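Local coordinates for protein hydroxyethylthiazole kinase (Pyrococcus horikoshii, PDB 3HPD) that probably phosphorylates the hydroxyl group of 4-methyl-5-beta-hydroxyethylthiazole with ATP and magnesium, a step in thiamine diphosphate biosynthesis, at residues F121-E131 with A147-F158; T161-S172 with P210-L218. All coordinates share one frame; numbering follows the deposited sequence.

Overall arrangement
Strand 116-120 leads straight into helix 121-131, and after a partly unmodelled connection the chain returns as helix 144-157. Contact 1 (121-131 with 147-158) closes that first loop, bringing two helices together on one side of the sheet. The chain then returns to the sheet as strand 161-165, turns, and runs back as strand 169-172. Contact 2 (161-172 with 210-218) closes a second, longer loop that takes in strand 177-180 and helix 193-205 before helix 210-231 packs on the hairpin. The two loops follow in series, neither nesting nor crossing. They meet through the sheet, where Thr-151 touches Val-162, Val-164 and Tyr-170, so the hairpin lies between the helices of both contacts.

Contact 1 (F121-E131 with A147-F158); sequences FGEISALLGEE and AKKLTMNAAREF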
loop_
_atom_site.group_PDB
_atom_site.type_symbol
_atom_site.label_atom_id
_atom_site.label_comp_id
_atom_site.label_asym_id
_atom_site.label_seq_id
_atom_site.Cartn_x
_atom_site.Cartn_y
_atom_site.Cartn_z
ATOM N N PHE A 121 6.801 -14.756 -19.248
ATOM C CA PHE A 121 6.939 -15.095 -20.658
ATOM C C PHE A 121 6.346 -14.058 -21.613
ATOM O O PHE A 121 7.002 -13.644 -22.563
ATOM C CB PHE A 121 6.306 -16.457 -20.945
ATOM C CG PHE A 121 6.674 -17.016 -22.288
ATOM C CD1 PHE A 121 7.809 -17.805 -22.441
ATOM C CD2 PHE A 121 5.907 -16.720 -23.409
ATOM C CE1 PHE A 121 8.178 -18.290 -23.693
ATOM C CE2 PHE A 121 6.268 -17.199 -24.667
ATOM C CZ PHE A 121 7.404 -17.985 -24.808
ATOM N N GLY A 122 5.110 -13.645 -21.359
ATOM C CA GLY A 122 4.468 -12.672 -22.225
ATOM C C GLY A 122 5.194 -11.342 -22.315
ATOM O O GLY A 122 5.344 -10.781 -23.404
ATOM N N GLU A 123 5.654 -10.840 -21.175
ATOM C CA GLU A 123 6.356 -9.560 -21.131
ATOM C C GLU A 123 7.689 -9.596 -21.865
ATOM O O GLU A 123 7.975 -8.721 -22.680
ATOM C CB GLU A 123 6.567 -9.126 -19.674
ATOM C CG GLU A 123 5.262 -9.012 -18.888
ATOM C CD GLU A 123 5.470 -8.809 -17.396
ATOM O OE1 GLU A 123 6.477 -9.313 -16.851
ATOM O OE2 GLU A 123 4.608 -8.163 -16.756
ATOM N N ILE A 124 8.507 -10.607 -21.588
ATOM C CA ILE A 124 9.802 -10.699 -22.247
ATOM C C ILE A 124 9.669 -11.021 -23.735
ATOM O O ILE A 124 10.427 -10.509 -24.554
ATOM C CB ILE A 124 10.704 -11.757 -21.574
ATOM C CG1 ILE A 124 10.839 -11.452 -20.079
ATOM C CG2 ILE A 124 12.080 -11.760 -22.231
ATOM C CD1 ILE A 124 11.307 -10.030 -19.766
ATOM N N SER A 125 8.700 -11.857 -24.094
ATOM C CA SER A 125 8.521 -12.198 -25.500
ATOM C C SER A 125 8.068 -10.964 -26.278
ATOM O O SER A 125 8.452 -10.773 -27.429
ATOM C CB SER A 125 7.502 -13.332 -25.655
ATOM O OG SER A 125 6.233 -12.957 -25.157
ATOM N N ALA A 126 7.260 -10.121 -25.642
ATOM C CA ALA A 126 6.778 -8.905 -26.289
ATOM C C ALA A 126 7.925 -7.920 -26.513
ATOM O O ALA A 126 7.971 -7.233 -27.534
ATOM C CB ALA A 126 5.687 -8.258 -25.447
ATOM N N LEU A 127 8.848 -7.855 -25.559
ATOM C CA LEU A 127 9.991 -6.951 -25.662
ATOM C C LEU A 127 10.971 -7.399 -26.739
ATOM O O LEU A 127 11.504 -6.579 -27.485
ATOM C CB LEU A 127 10.722 -6.856 -24.319
ATOM C CG LEU A 127 9.969 -6.174 -23.173
ATOM C CD1 LEU A 127 10.797 -6.256 -21.896
ATOM C CD2 LEU A 127 9.690 -4.721 -23.537
ATOM N N LEU A 128 11.217 -8.703 -26.809
ATOM C CA LEU A 128 12.132 -9.246 -27.806
ATOM C C LEU A 128 11.503 -9.150 -29.194
ATOM O O LEU A 128 12.196 -8.923 -30.188
ATOM C CB LEU A 128 12.454 -10.708 -27.485
ATOM C CG LEU A 128 13.423 -11.422 -28.430
ATOM C CD1 LEU A 128 14.769 -10.707 -28.433
ATOM C CD2 LEU A 128 13.590 -12.869 -27.988
ATOM N N GLY A 129 10.187 -9.324 -29.251
ATOM C CA GLY A 129 9.485 -9.253 -30.518
ATOM C C GLY A 129 9.455 -7.846 -31.077
ATOM O O GLY A 129 9.784 -7.626 -32.242
ATOM N N GLU A 130 9.058 -6.891 -30.242
ATOM C CA GLU A 130 8.983 -5.492 -30.648
ATOM C C GLU A 130 10.373 -4.988 -31.021
ATOM O O GLU A 130 10.547 -4.305 -32.029
ATOM C CB GLU A 130 8.419 -4.647 -29.505
ATOM C CG GLU A 130 7.997 -3.239 -29.897
ATOM C CD GLU A 130 6.867 -3.233 -30.910
ATOM O OE1 GLU A 130 5.991 -4.122 -30.828
ATOM O OE2 GLU A 130 6.846 -2.335 -31.779
ATOM N N GLU A 131 11.361 -5.336 -30.202
ATOM C CA GLU A 131 12.741 -4.922 -30.433
ATOM C C GLU A 131 13.214 -5.309 -31.831
ATOM O O GLU A 131 13.844 -4.508 -32.524
ATOM C CB GLU A 131 13.659 -5.552 -29.381
ATOM C CG GLU A 131 15.133 -5.169 -29.494
ATOM C CD GLU A 131 15.364 -3.670 -29.415
ATOM O OE1 GLU A 131 14.473 -2.950 -28.918
ATOM O OE2 GLU A 131 16.446 -3.213 -29.841
ATOM N N ALA A 147 10.803 -21.344 -23.238
ATOM C CA ALA A 147 11.107 -20.329 -22.230
ATOM C C ALA A 147 12.620 -20.169 -22.115
ATOM O O ALA A 147 13.132 -19.060 -21.962
ATOM C CB ALA A 147 10.520 -20.732 -20.882
ATOM N N LYS A 148 13.333 -21.289 -22.193
ATOM C CA LYS A 148 14.788 -21.272 -22.106
ATOM C C LYS A 148 15.384 -20.514 -23.286
ATOM O O LYS A 148 16.288 -19.701 -23.119
ATOM C CB LYS A 148 15.341 -22.699 -22.080
ATOM C CG LYS A 148 16.856 -22.750 -22.022
ATOM C CD LYS A 148 17.389 -24.152 -21.761
ATOM C CE LYS A 148 17.111 -25.089 -22.916
ATOM N NZ LYS A 148 18.280 -25.982 -23.176
ATOM N N LYS A 149 14.875 -20.790 -24.481
ATOM C CA LYS A 149 15.361 -20.123 -25.682
ATOM C C LYS A 149 15.068 -18.626 -25.607
ATOM O O LYS A 149 15.898 -17.804 -25.990
ATOM C CB LYS A 149 14.704 -20.733 -26.923
ATOM C CG LYS A 149 14.973 -19.980 -28.224
ATOM C CD LYS A 149 14.493 -20.785 -29.428
ATOM C CE LYS A 149 14.353 -19.922 -30.677
ATOM N NZ LYS A 149 15.634 -19.287 -31.093
ATOM N N LEU A 150 13.885 -18.278 -25.106
ATOM C CA LEU A 150 13.497 -16.876 -24.985
ATOM C C LEU A 150 14.455 -16.137 -24.059
ATOM O O LEU A 150 14.941 -15.055 -24.384
ATOM C CB LEU A 150 12.069 -16.752 -24.439
ATOM C CG LEU A 150 11.610 -15.312 -24.178
ATOM C CD1 LEU A 150 11.654 -14.520 -25.476
ATOM C CD2 LEU A 150 10.207 -15.303 -23.594
ATOM N N THR A 151 14.717 -16.732 -22.901
ATOM C CA THR A 151 15.610 -16.134 -21.920
ATOM C C THR A 151 16.971 -15.823 -22.539
ATOM O O THR A 151 17.488 -14.718 -22.387
ATOM C CB THR A 151 15.801 -17.073 -20.717
ATOM O OG1 THR A 151 14.518 -17.436 -20.194
ATOM C CG2 THR A 151 16.604 -16.387 -19.625
ATOM N N MET A 152 17.542 -16.798 -23.243
ATOM C CA MET A 152 18.844 -16.622 -23.884
ATOM C C MET A 152 18.858 -15.547 -24.962
ATOM O O MET A 152 19.742 -14.691 -24.975
ATOM C CB MET A 152 19.326 -17.926 -24.524
ATOM C CG MET A 152 20.649 -17.755 -25.271
ATOM S SD MET A 152 20.788 -18.710 -26.798
ATOM C CE MET A 152 20.939 -17.386 -28.032
ATOM N N ASN A 153 17.900 -15.614 -25.884
ATOM C CA ASN A 153 17.835 -14.640 -26.970
ATOM C C ASN A 153 17.652 -13.227 -26.442
ATOM O O ASN A 153 18.251 -12.282 -26.958
ATOM C CB ASN A 153 16.702 -14.975 -27.948
ATOM C CG ASN A 153 17.005 -16.199 -28.792
ATOM O OD1 ASN A 153 18.146 -16.420 -29.191
ATOM N ND2 ASN A 153 15.978 -16.991 -29.086
ATOM N N ALA A 154 16.827 -13.085 -25.410
ATOM C CA ALA A 154 16.584 -11.775 -24.819
ATOM C C ALA A 154 17.849 -11.266 -24.138
ATOM O O ALA A 154 18.161 -10.080 -24.207
ATOM C CB ALA A 154 15.437 -11.852 -23.815
ATOM N N ALA A 155 18.582 -12.164 -23.485
ATOM C CA ALA A 155 19.814 -11.779 -22.801
ATOM C C ALA A 155 20.851 -11.255 -23.791
ATOM O O ALA A 155 21.549 -10.276 -23.515
ATOM C CB ALA A 155 20.379 -12.961 -22.027
ATOM N N ARG A 156 20.953 -11.900 -24.946
ATOM C CA ARG A 156 21.911 -11.464 -25.955
ATOM C C ARG A 156 21.408 -10.194 -26.640
ATOM O O ARG A 156 22.177 -9.272 -26.914
ATOM C CB ARG A 156 22.132 -12.567 -26.991
ATOM C CG ARG A 156 22.607 -13.874 -26.386
ATOM C CD ARG A 156 23.196 -14.794 -27.439
ATOM N NE ARG A 156 23.654 -16.049 -26.852
ATOM C CZ ARG A 156 24.645 -16.785 -27.344
ATOM N NH1 ARG A 156 25.286 -16.391 -28.437
ATOM N NH2 ARG A 156 24.995 -17.914 -26.742
ATOM N N GLU A 157 20.108 -10.151 -26.905
ATOM C CA GLU A 157 19.501 -8.997 -27.555
ATOM C C GLU A 157 19.708 -7.716 -26.749
ATOM O O GLU A 157 20.108 -6.686 -27.293
ATOM C CB GLU A 157 18.001 -9.237 -27.747
ATOM C CG GLU A 157 17.263 -8.097 -28.432
ATOM C CD GLU A 157 17.690 -7.913 -29.875
ATOM O OE1 GLU A 157 17.606 -8.893 -30.648
ATOM O OE2 GLU A 157 18.106 -6.792 -30.239
ATOM N N PHE A 158 19.447 -7.789 -25.447
ATOM C CA PHE A 158 19.573 -6.625 -24.576
ATOM C C PHE A 158 20.885 -6.537 -23.806
ATOM O O PHE A 158 21.042 -5.677 -22.937
ATOM C CB PHE A 158 18.388 -6.589 -23.610
ATOM C CG PHE A 158 17.060 -6.507 -24.301
ATOM C CD1 PHE A 158 16.739 -5.399 -25.081
ATOM C CD2 PHE A 158 16.145 -7.550 -24.211
ATOM C CE1 PHE A 158 15.527 -5.331 -25.764
ATOM C CE2 PHE A 158 14.927 -7.491 -24.892
ATOM C CZ PHE A 158 14.621 -6.379 -25.671
#
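The ring of Phe-121 receives CD2 of Leu-150 over one face, 3.9 Å from the ring centroid to that methyl and 23° off the normal, a CH-pi contact; CA of Ala-147 lies at the ring edge. At the other end of the interface, one face of the Phe-158 ring carries CG of Glu-157, while the carbonyl of Leu-127 stands at its edge, with CZ of Phe-158 3.6 Å from O of Leu-127. Between the rings the helices interlock knobs-into-holes, with axes 10.1 Å apart at a crossing angle of 47°. Leu-150 enters the hole formed by Phe-121, Ile-124, Ser-125 and Leu-128. Its CG, anti to the backbone N (chi1 176°), carries the branch toward helix 121-131, where CD2 goes to the Phe-121 ring and CD1 to CD2 of Leu-128 at 3.6 Å. Leu-128 is the reciprocal knob, seated among Leu-150, Asn-153, Ala-154 and Glu-157, and its CD1 meets CG of Glu-157 at 3.6 Å. Deeper in, CG2 of Ile-124 lies 3.7 Å from CB of Ala-154. Glu-131 and Glu-157 bring their OE2 atoms to 4.0 Å, an approach of like charges that is probably unfavourable unless screened by solvent. No hydrogen bond crosses the interface. Ile-124 and Leu-150 also reach Val-164, and Ala-154 reaches Val-162, laying the pair against strand 161-165; Leu-127 and Glu-131 extend the packing to helix 100-112.

Contact 2 (T161-S172 with P210-L218); sequences TVAVTGAVDYVS and PLKATTSAL
Strands 161-165 and 169-172 pair as an antiparallel hairpin through reciprocal N-H to O bonds between Val-162 and Ser-172 and between Val-164 and Tyr-170, and helix 210-218 runs nearly along it, its axis 8.4 Å from strand 161-165 and 23° from that strand's direction. This is helix-on-sheet packing in the alpha/beta fold of the ribokinase clan. Val-171 is central: CG1, opposite the backbone N (chi1 -167°), meets CD1 of Leu-211 at 3.6 Å, while CG2 presses on CD1 of Leu-218 at 3.4 Å, tighter than usual for two carbons. At the start of the helix, OG1 of Thr-161 abuts CB of Pro-210. The hydroxyls of Thr-214 and Thr-215 bond to O of Pro-210 and O of Leu-211; Thr-214 offers CB to Val-171 and CG2 to Ala-163, while OG1 of Thr-215 rests its side on CB of Val-171. CD2 of Leu-218 touches Thr-165, a predicted ATP-binding residue near a bound phosphate ion, and packs against the carboxylate of Asp-169. OD1 of Asp-169 accepts from N of Gly-166 at 2.9 Å, from the anti side and tilted 32° out of the carboxylate plane; OD2 lies 2.7 Å from a water. An alanine in place of Asp-169 would probably leave N of Gly-166 without this acceptor and the turn less fixed. That water is 2.9 Å from O of Leu-218, linking hairpin and helix.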
loop_
_atom_site.group_PDB
_atom_site.type_symbol
_atom_site.label_atom_id
_atom_site.label_comp_id
_atom_site.label_asym_id
_atom_site.label_seq_id
_atom_site.Cartn_x
_atom_site.Cartn_y
_atom_site.Cartn_z
ATOM N N THR A 161 21.426 -9.704 -18.148
ATOM C CA THR A 161 20.974 -10.966 -17.589
ATOM C C THR A 161 19.457 -10.889 -17.616
ATOM O O THR A 161 18.871 -9.886 -17.203
ATOM C CB THR A 161 21.462 -11.159 -16.138
ATOM O OG1 THR A 161 22.847 -11.528 -16.152
ATOM C CG2 THR A 161 20.653 -12.246 -15.429
ATOM N N VAL A 162 18.823 -11.940 -18.116
ATOM C CA VAL A 162 17.375 -11.958 -18.207
ATOM C C VAL A 162 16.800 -13.155 -17.484
ATOM O O VAL A 162 17.387 -14.238 -17.475
ATOM C CB VAL A 162 16.903 -12.013 -19.683
ATOM C CG1 VAL A 162 15.385 -12.171 -19.746
ATOM C CG2 VAL A 162 17.344 -10.754 -20.417
ATOM N N ALA A 163 15.650 -12.942 -16.861
ATOM C CA ALA A 163 14.959 -14.010 -16.171
ATOM C C ALA A 163 13.530 -14.025 -16.690
ATOM O O ALA A 163 12.856 -12.994 -16.707
ATOM C CB ALA A 163 14.963 -13.776 -14.659
ATOM N N VAL A 164 13.098 -15.188 -17.161
ATOM C CA VAL A 164 11.734 -15.367 -17.627
ATOM C C VAL A 164 11.131 -16.253 -16.541
ATOM O O VAL A 164 11.470 -17.430 -16.420
ATOM C CB VAL A 164 11.667 -16.091 -18.988
ATOM C CG1 VAL A 164 10.214 -16.364 -19.352
ATOM C CG2 VAL A 164 12.317 -15.233 -20.066
ATOM N N THR A 165 10.262 -15.667 -15.731
ATOM C CA THR A 165 9.645 -16.388 -14.629
ATOM C C THR A 165 8.447 -17.237 -15.048
ATOM O O THR A 165 7.770 -16.936 -16.028
ATOM C CB THR A 165 9.220 -15.403 -13.529
ATOM O OG1 THR A 165 8.261 -14.479 -14.056
ATOM C CG2 THR A 165 10.426 -14.620 -13.033
ATOM N N GLY A 166 8.203 -18.304 -14.292
ATOM C CA GLY A 166 7.093 -19.199 -14.572
ATOM C C GLY A 166 7.133 -20.374 -13.612
ATOM O O GLY A 166 7.845 -20.318 -12.607
ATOM N N ALA A 167 6.371 -21.429 -13.902
ATOM C CA ALA A 167 6.358 -22.613 -13.046
ATOM C C ALA A 167 7.825 -22.963 -12.813
ATOM O O ALA A 167 8.242 -23.272 -11.698
ATOM C CB ALA A 167 5.634 -23.761 -13.743
ATOM N N VAL A 168 8.596 -22.905 -13.891
ATOM C CA VAL A 168 10.031 -23.136 -13.843
ATOM C C VAL A 168 10.615 -21.814 -14.331
ATOM O O VAL A 168 10.203 -21.305 -15.375
ATOM C CB VAL A 168 10.478 -24.266 -14.807
ATOM C CG1 VAL A 168 12.001 -24.360 -14.827
ATOM C CG2 VAL A 168 9.875 -25.597 -14.372
ATOM N N ASP A 169 11.537 -21.236 -13.570
ATOM C CA ASP A 169 12.143 -19.972 -13.978
ATOM C C ASP A 169 13.442 -20.248 -14.711
ATOM O O ASP A 169 14.142 -21.211 -14.400
ATOM C CB ASP A 169 12.472 -19.091 -12.767
ATOM C CG ASP A 169 11.292 -18.883 -11.851
ATOM O OD1 ASP A 169 10.299 -18.251 -12.276
ATOM O OD2 ASP A 169 11.364 -19.355 -10.699
ATOM N N TYR A 170 13.759 -19.403 -15.686
ATOM C CA TYR A 170 15.007 -19.523 -16.427
ATOM C C TYR A 170 15.739 -18.194 -16.324
ATOM O O TYR A 170 15.135 -17.128 -16.465
ATOM C CB TYR A 170 14.743 -19.876 -17.893
ATOM C CG TYR A 170 14.362 -21.322 -18.063
ATOM C CD1 TYR A 170 15.323 -22.328 -17.979
ATOM C CD2 TYR A 170 13.030 -21.695 -18.226
ATOM C CE1 TYR A 170 14.965 -23.671 -18.048
ATOM C CE2 TYR A 170 12.662 -23.028 -18.291
ATOM C CZ TYR A 170 13.633 -24.011 -18.200
ATOM O OH TYR A 170 13.269 -25.335 -18.241
ATOM N N VAL A 171 17.036 -18.269 -16.059
ATOM C CA VAL A 171 17.872 -17.081 -15.927
ATOM C C VAL A 171 19.094 -17.298 -16.798
ATOM O O VAL A 171 19.718 -18.357 -16.733
ATOM C CB VAL A 171 18.341 -16.892 -14.470
ATOM C CG1 VAL A 171 18.930 -15.500 -14.283
ATOM C CG2 VAL A 171 17.181 -17.123 -13.518
ATOM N N SER A 172 19.436 -16.303 -17.611
ATOM C CA SER A 172 20.593 -16.423 -18.487
ATOM C C SER A 172 21.272 -15.087 -18.741
ATOM O O SER A 172 20.620 -14.041 -18.761
ATOM C CB SER A 172 20.177 -17.028 -19.830
ATOM O OG SER A 172 21.299 -17.184 -20.688
ATOM N N PRO A 210 25.122 -10.310 -11.654
ATOM C CA PRO A 210 23.759 -10.463 -12.180
ATOM C C PRO A 210 23.169 -11.863 -12.348
ATOM O O PRO A 210 22.053 -12.118 -11.895
ATOM C CB PRO A 210 23.817 -9.702 -13.500
ATOM C CG PRO A 210 24.739 -8.584 -13.178
ATOM C CD PRO A 210 25.854 -9.290 -12.430
ATOM N N LEU A 211 23.888 -12.767 -13.007
ATOM C CA LEU A 211 23.352 -14.111 -13.205
ATOM C C LEU A 211 23.135 -14.836 -11.882
ATOM O O LEU A 211 22.068 -15.399 -11.643
ATOM C CB LEU A 211 24.275 -14.940 -14.104
ATOM C CG LEU A 211 23.780 -16.364 -14.375
ATOM C CD1 LEU A 211 22.378 -16.319 -14.976
ATOM C CD2 LEU A 211 24.748 -17.075 -15.314
ATOM N N LYS A 212 24.147 -14.822 -11.022
ATOM C CA LYS A 212 24.049 -15.483 -9.724
ATOM C C LYS A 212 23.097 -14.747 -8.787
ATOM O O LYS A 212 22.410 -15.367 -7.980
ATOM C CB LYS A 212 25.431 -15.584 -9.074
ATOM C CG LYS A 212 26.376 -16.546 -9.775
ATOM C CD LYS A 212 27.760 -16.498 -9.148
ATOM C CE LYS A 212 28.689 -17.529 -9.770
ATOM N NZ LYS A 212 30.045 -17.476 -9.153
ATOM N N ALA A 213 23.057 -13.424 -8.898
ATOM C CA ALA A 213 22.184 -12.614 -8.050
ATOM C C ALA A 213 20.713 -12.912 -8.328
ATOM O O ALA A 213 19.929 -13.153 -7.408
ATOM C CB ALA A 213 22.468 -11.131 -8.275
ATOM N N THR A 214 20.344 -12.895 -9.605
ATOM C CA THR A 214 18.966 -13.150 -10.000
ATOM C C THR A 214 18.560 -14.588 -9.681
ATOM O O THR A 214 17.457 -14.833 -9.188
ATOM C CB THR A 214 18.767 -12.873 -11.504
ATOM O OG1 THR A 214 19.277 -11.569 -11.817
ATOM C CG2 THR A 214 17.287 -12.919 -11.865
ATOM N N THR A 215 19.450 -15.539 -9.958
ATOM C CA THR A 215 19.164 -16.942 -9.671
ATOM C C THR A 215 18.958 -17.104 -8.168
ATOM O O THR A 215 18.049 -17.808 -7.731
ATOM C CB THR A 215 20.326 -17.872 -10.118
ATOM O OG1 THR A 215 20.528 -17.751 -11.531
ATOM C CG2 THR A 215 20.006 -19.321 -9.783
ATOM N N SER A 216 19.803 -16.447 -7.377
ATOM C CA SER A 216 19.693 -16.532 -5.922
ATOM C C SER A 216 18.367 -15.956 -5.431
ATOM O O SER A 216 17.752 -16.489 -4.509
ATOM C CB SER A 216 20.847 -15.783 -5.250
ATOM O OG SER A 216 22.092 -16.379 -5.567
ATOM N N ALA A 217 17.933 -14.863 -6.048
ATOM C CA ALA A 217 16.682 -14.219 -5.658
ATOM C C ALA A 217 15.492 -15.136 -5.922
ATOM O O ALA A 217 14.588 -15.250 -5.096
ATOM C CB ALA A 217 16.508 -12.912 -6.418
ATOM N N LEU A 218 15.505 -15.794 -7.076
ATOM C CA LEU A 218 14.422 -16.693 -7.455
ATOM C C LEU A 218 14.355 -17.929 -6.569
ATOM O O LEU A 218 13.269 -18.379 -6.209
ATOM C CB LEU A 218 14.570 -17.095 -8.926
ATOM C CG LEU A 218 14.211 -15.974 -9.908
ATOM C CD1 LEU A 218 14.875 -16.216 -11.254
ATOM C CD2 LEU A 218 12.695 -15.890 -10.049
HETATM O O HOH W 1 11.098 -18.766 -8.047
#